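Long-range contact in putative peptidase M23 (Pseudomonas aeruginosa PAO1, PDB 2HSI), which binds a zinc ion and is probably a metalloendopeptidase of the M23 family: residues A[160-165]-A[183-188]. Sequence-based numbering, arbitrary orientation.
Sequences GPLSSP and LDFAVP. With ZN (zinc ion), chain C.
Leu162 and Phe185 face each other across a single antiparallel beta bridge, by which the loop 160-165 runs along strand 183-185 of the M23 domain; that strand pairs with 260-266 through Leu183 and Phe185. Two backbone hydrogen bonds flank this non-hydrogen-bonded pair, and a third follows beyond it. Ala186 N reaches Pro161 O at 2.9 Å, a bent bond (149° at the hydrogen) beside the inverse gamma turn centred on Ala186. Ser163 N gives a short, nearly straight bond of 2.7 Å to Asp184 O, with the donor above the carbonyl plane. In the third, Ser164 O lies 2.8 Å from Asp184 N and receives it in its carbonyl plane. Asp184 is thus gripped through both its N and its O.

Among the apolar contacts, Leu162 CD2 touches both methyls of Leu183, 3.8 Å from Leu183 CD1, while helix 273-277 covers the two leucines through Ile277. Leu162 CG also meets Phe185 CE1, and Val187 CG1 rests on Gly160 CA. A carbonyl contact is separate: Gly160 O lies at the ring edge of Phe185, 3.6 Å from Phe185 CD1.

The serines pack round Asp184, a zinc ligand together with His180, His259 and His261. Ser163 CB lies against Asp184 CB, and Ser164 CB comes within 3.8 Å of Asp184 OD2. Asp184 CG stands anti to the carbonyl carbon (chi1 -82°), and chi2 of 3° leaves OD1 nearly eclipsing CA. Asp184 OD1 binds the zinc ion at 2.0 Å, while Asp184 OD2 stands off at 3.0 Å.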
ATOM      1  N   GLY A 160     -12.160  11.259  -9.905  1.00 48.59           N
ATOM      2  CA  GLY A 160     -12.564  10.694 -11.184  1.00 46.90           C
ATOM      3  C   GLY A 160     -12.956   9.237 -11.039  1.00 48.84           C
ATOM      4  O   GLY A 160     -12.661   8.617 -10.012  1.00 46.11           O
ATOM      5  N   PRO A 161     -13.620   8.678 -12.069  1.00 50.33           N
ATOM      6  CA  PRO A 161     -14.102   7.297 -12.036  1.00 50.38           C
ATOM      7  C   PRO A 161     -12.960   6.291 -12.092  1.00 50.33           C
ATOM      8  O   PRO A 161     -11.918   6.573 -12.691  1.00 46.26           O
ATOM      9  CB  PRO A 161     -14.959   7.189 -13.307  1.00 49.55           C
ATOM     10  CG  PRO A 161     -15.181   8.606 -13.766  1.00 52.17           C
ATOM     11  CD  PRO A 161     -13.957   9.337 -13.341  1.00 49.55           C
ATOM     12  N   LEU A 162     -13.161   5.140 -11.453  1.00 50.66           N
ATOM     13  CA  LEU A 162     -12.203   4.038 -11.488  1.00 52.40           C
ATOM     14  C   LEU A 162     -12.195   3.426 -12.883  1.00 52.26           C
ATOM     15  O   LEU A 162     -13.228   3.376 -13.555  1.00 56.54           O
ATOM     16  CB  LEU A 162     -12.546   2.957 -10.449  1.00 54.75           C
ATOM     17  CG  LEU A 162     -12.992   3.321  -9.024  1.00 58.81           C
ATOM     18  CD1 LEU A 162     -14.516   3.326  -8.922  1.00 65.03           C
ATOM     19  CD2 LEU A 162     -12.433   2.320  -8.033  1.00 57.85           C
ATOM     20  N   SER A 163     -11.025   2.973 -13.312  1.00 51.98           N
ATOM     21  CA  SER A 163     -10.859   2.348 -14.615  1.00 55.86           C
ATOM     22  C   SER A 163     -10.515   0.868 -14.425  1.00 54.18           C
ATOM     23  O   SER A 163     -11.364   0.090 -13.984  1.00 63.88           O
ATOM     24  CB  SER A 163      -9.799   3.096 -15.433  1.00 52.17           C
ATOM     25  OG  SER A 163      -9.611   2.509 -16.706  1.00 62.69           O
ATOM     26  N   SER A 164      -9.280   0.483 -14.737  1.00 51.04           N
ATOM     27  CA  SER A 164      -8.835  -0.901 -14.585  1.00 50.23           C
ATOM     28  C   SER A 164      -8.626  -1.337 -13.121  1.00 51.73           C
ATOM     29  O   SER A 164      -8.044  -0.594 -12.327  1.00 50.04           O
ATOM     30  CB  SER A 164      -7.552  -1.146 -15.390  1.00 48.48           C
ATOM     31  OG  SER A 164      -7.804  -1.113 -16.784  1.00 52.30           O
ATOM     32  N   PRO A 165      -9.136  -2.538 -12.766  1.00 57.29           N
ATOM     33  CA  PRO A 165      -8.798  -3.375 -11.598  1.00 57.34           C
ATOM     34  C   PRO A 165      -7.360  -3.922 -11.791  1.00 56.88           C
ATOM     35  O   PRO A 165      -6.922  -3.925 -12.939  1.00 61.86           O
ATOM     36  CB  PRO A 165      -9.843  -4.502 -11.690  1.00 60.50           C
ATOM     37  CG  PRO A 165     -10.921  -3.983 -12.566  1.00 55.98           C
ATOM     38  CD  PRO A 165     -10.202  -3.165 -13.569  1.00 54.95           C
ATOM     39  N   LEU A 183      -4.674  -0.003  -9.093  1.00 31.66           N
ATOM     40  CA  LEU A 183      -5.974   0.503  -9.528  1.00 33.02           C
ATOM     41  C   LEU A 183      -5.831   1.715 -10.453  1.00 33.51           C
ATOM     42  O   LEU A 183      -5.096   2.656 -10.146  1.00 28.94           O
ATOM     43  CB  LEU A 183      -6.835   0.853  -8.304  1.00 26.90           C
ATOM     44  CG  LEU A 183      -8.194   1.545  -8.462  1.00 37.78           C
ATOM     45  CD1 LEU A 183      -9.194   0.675  -9.228  1.00 31.42           C
ATOM     46  CD2 LEU A 183      -8.740   1.941  -7.089  1.00 36.47           C
ATOM     47  N   ASP A 184      -6.536   1.686 -11.583  1.00 30.48           N
ATOM     48  CA  ASP A 184      -6.531   2.813 -12.521  1.00 34.64           C
ATOM     49  C   ASP A 184      -7.720   3.736 -12.326  1.00 36.13           C
ATOM     50  O   ASP A 184      -8.779   3.312 -11.855  1.00 37.31           O
ATOM     51  CB  ASP A 184      -6.516   2.329 -13.970  1.00 37.29           C
ATOM     52  CG  ASP A 184      -5.141   1.969 -14.453  1.00 44.38           C
ATOM     53  OD1 ASP A 184      -4.179   2.031 -13.653  1.00 35.06           O
ATOM     54  OD2 ASP A 184      -5.015   1.608 -15.640  1.00 45.49           O
ATOM     55  N   PHE A 185      -7.528   4.999 -12.702  1.00 36.97           N
ATOM     56  CA  PHE A 185      -8.599   5.983 -12.739  1.00 32.80           C
ATOM     57  C   PHE A 185      -8.625   6.639 -14.114  1.00 40.91           C
ATOM     58  O   PHE A 185      -7.570   6.970 -14.672  1.00 37.08           O
ATOM     59  CB  PHE A 185      -8.411   7.053 -11.665  1.00 33.14           C
ATOM     60  CG  PHE A 185      -8.497   6.533 -10.255  1.00 33.12           C
ATOM     61  CD1 PHE A 185      -9.702   6.567  -9.562  1.00 39.96           C
ATOM     62  CD2 PHE A 185      -7.367   6.025  -9.612  1.00 33.71           C
ATOM     63  CE1 PHE A 185      -9.791   6.088  -8.253  1.00 42.85           C
ATOM     64  CE2 PHE A 185      -7.443   5.543  -8.305  1.00 33.11           C
ATOM     65  CZ  PHE A 185      -8.661   5.573  -7.625  1.00 31.05           C
ATOM     66  N   ALA A 186      -9.831   6.801 -14.654  1.00 44.07           N
ATOM     67  CA  ALA A 186     -10.041   7.489 -15.925  1.00 47.77           C
ATOM     68  C   ALA A 186     -10.058   9.000 -15.703  1.00 44.35           C
ATOM     69  O   ALA A 186     -11.111   9.596 -15.454  1.00 40.81           O
ATOM     70  CB  ALA A 186     -11.333   7.016 -16.583  1.00 48.90           C
ATOM     71  N   VAL A 187      -8.871   9.600 -15.754  1.00 40.77           N
ATOM     72  CA  VAL A 187      -8.693  11.051 -15.612  1.00 41.10           C
ATOM     73  C   VAL A 187      -7.678  11.545 -16.652  1.00 41.03           C
ATOM     74  O   VAL A 187      -6.775  10.795 -17.034  1.00 40.57           O
ATOM     75  CB  VAL A 187      -8.248  11.479 -14.169  1.00 43.54           C
ATOM     76  CG1 VAL A 187      -9.415  11.438 -13.187  1.00 47.09           C
ATOM     77  CG2 VAL A 187      -7.077  10.646 -13.669  1.00 46.82           C
ATOM     78  N   PRO A 188      -7.833  12.797 -17.134  1.00 42.62           N
ATOM     79  CA  PRO A 188      -6.884  13.314 -18.128  1.00 44.86           C
ATOM     80  C   PRO A 188      -5.520  13.682 -17.539  1.00 48.00           C
ATOM     81  O   PRO A 188      -5.377  13.761 -16.317  1.00 49.06           O
ATOM     82  CB  PRO A 188      -7.586  14.569 -18.655  1.00 44.57           C
ATOM     83  CG  PRO A 188      -8.428  15.031 -17.507  1.00 45.12           C
ATOM     84  CD  PRO A 188      -8.895  13.779 -16.822  1.00 37.92           C
TER
HETATM   85 ZN    ZN C 283      -2.689   0.768 -13.968  1.00 50.48          ZN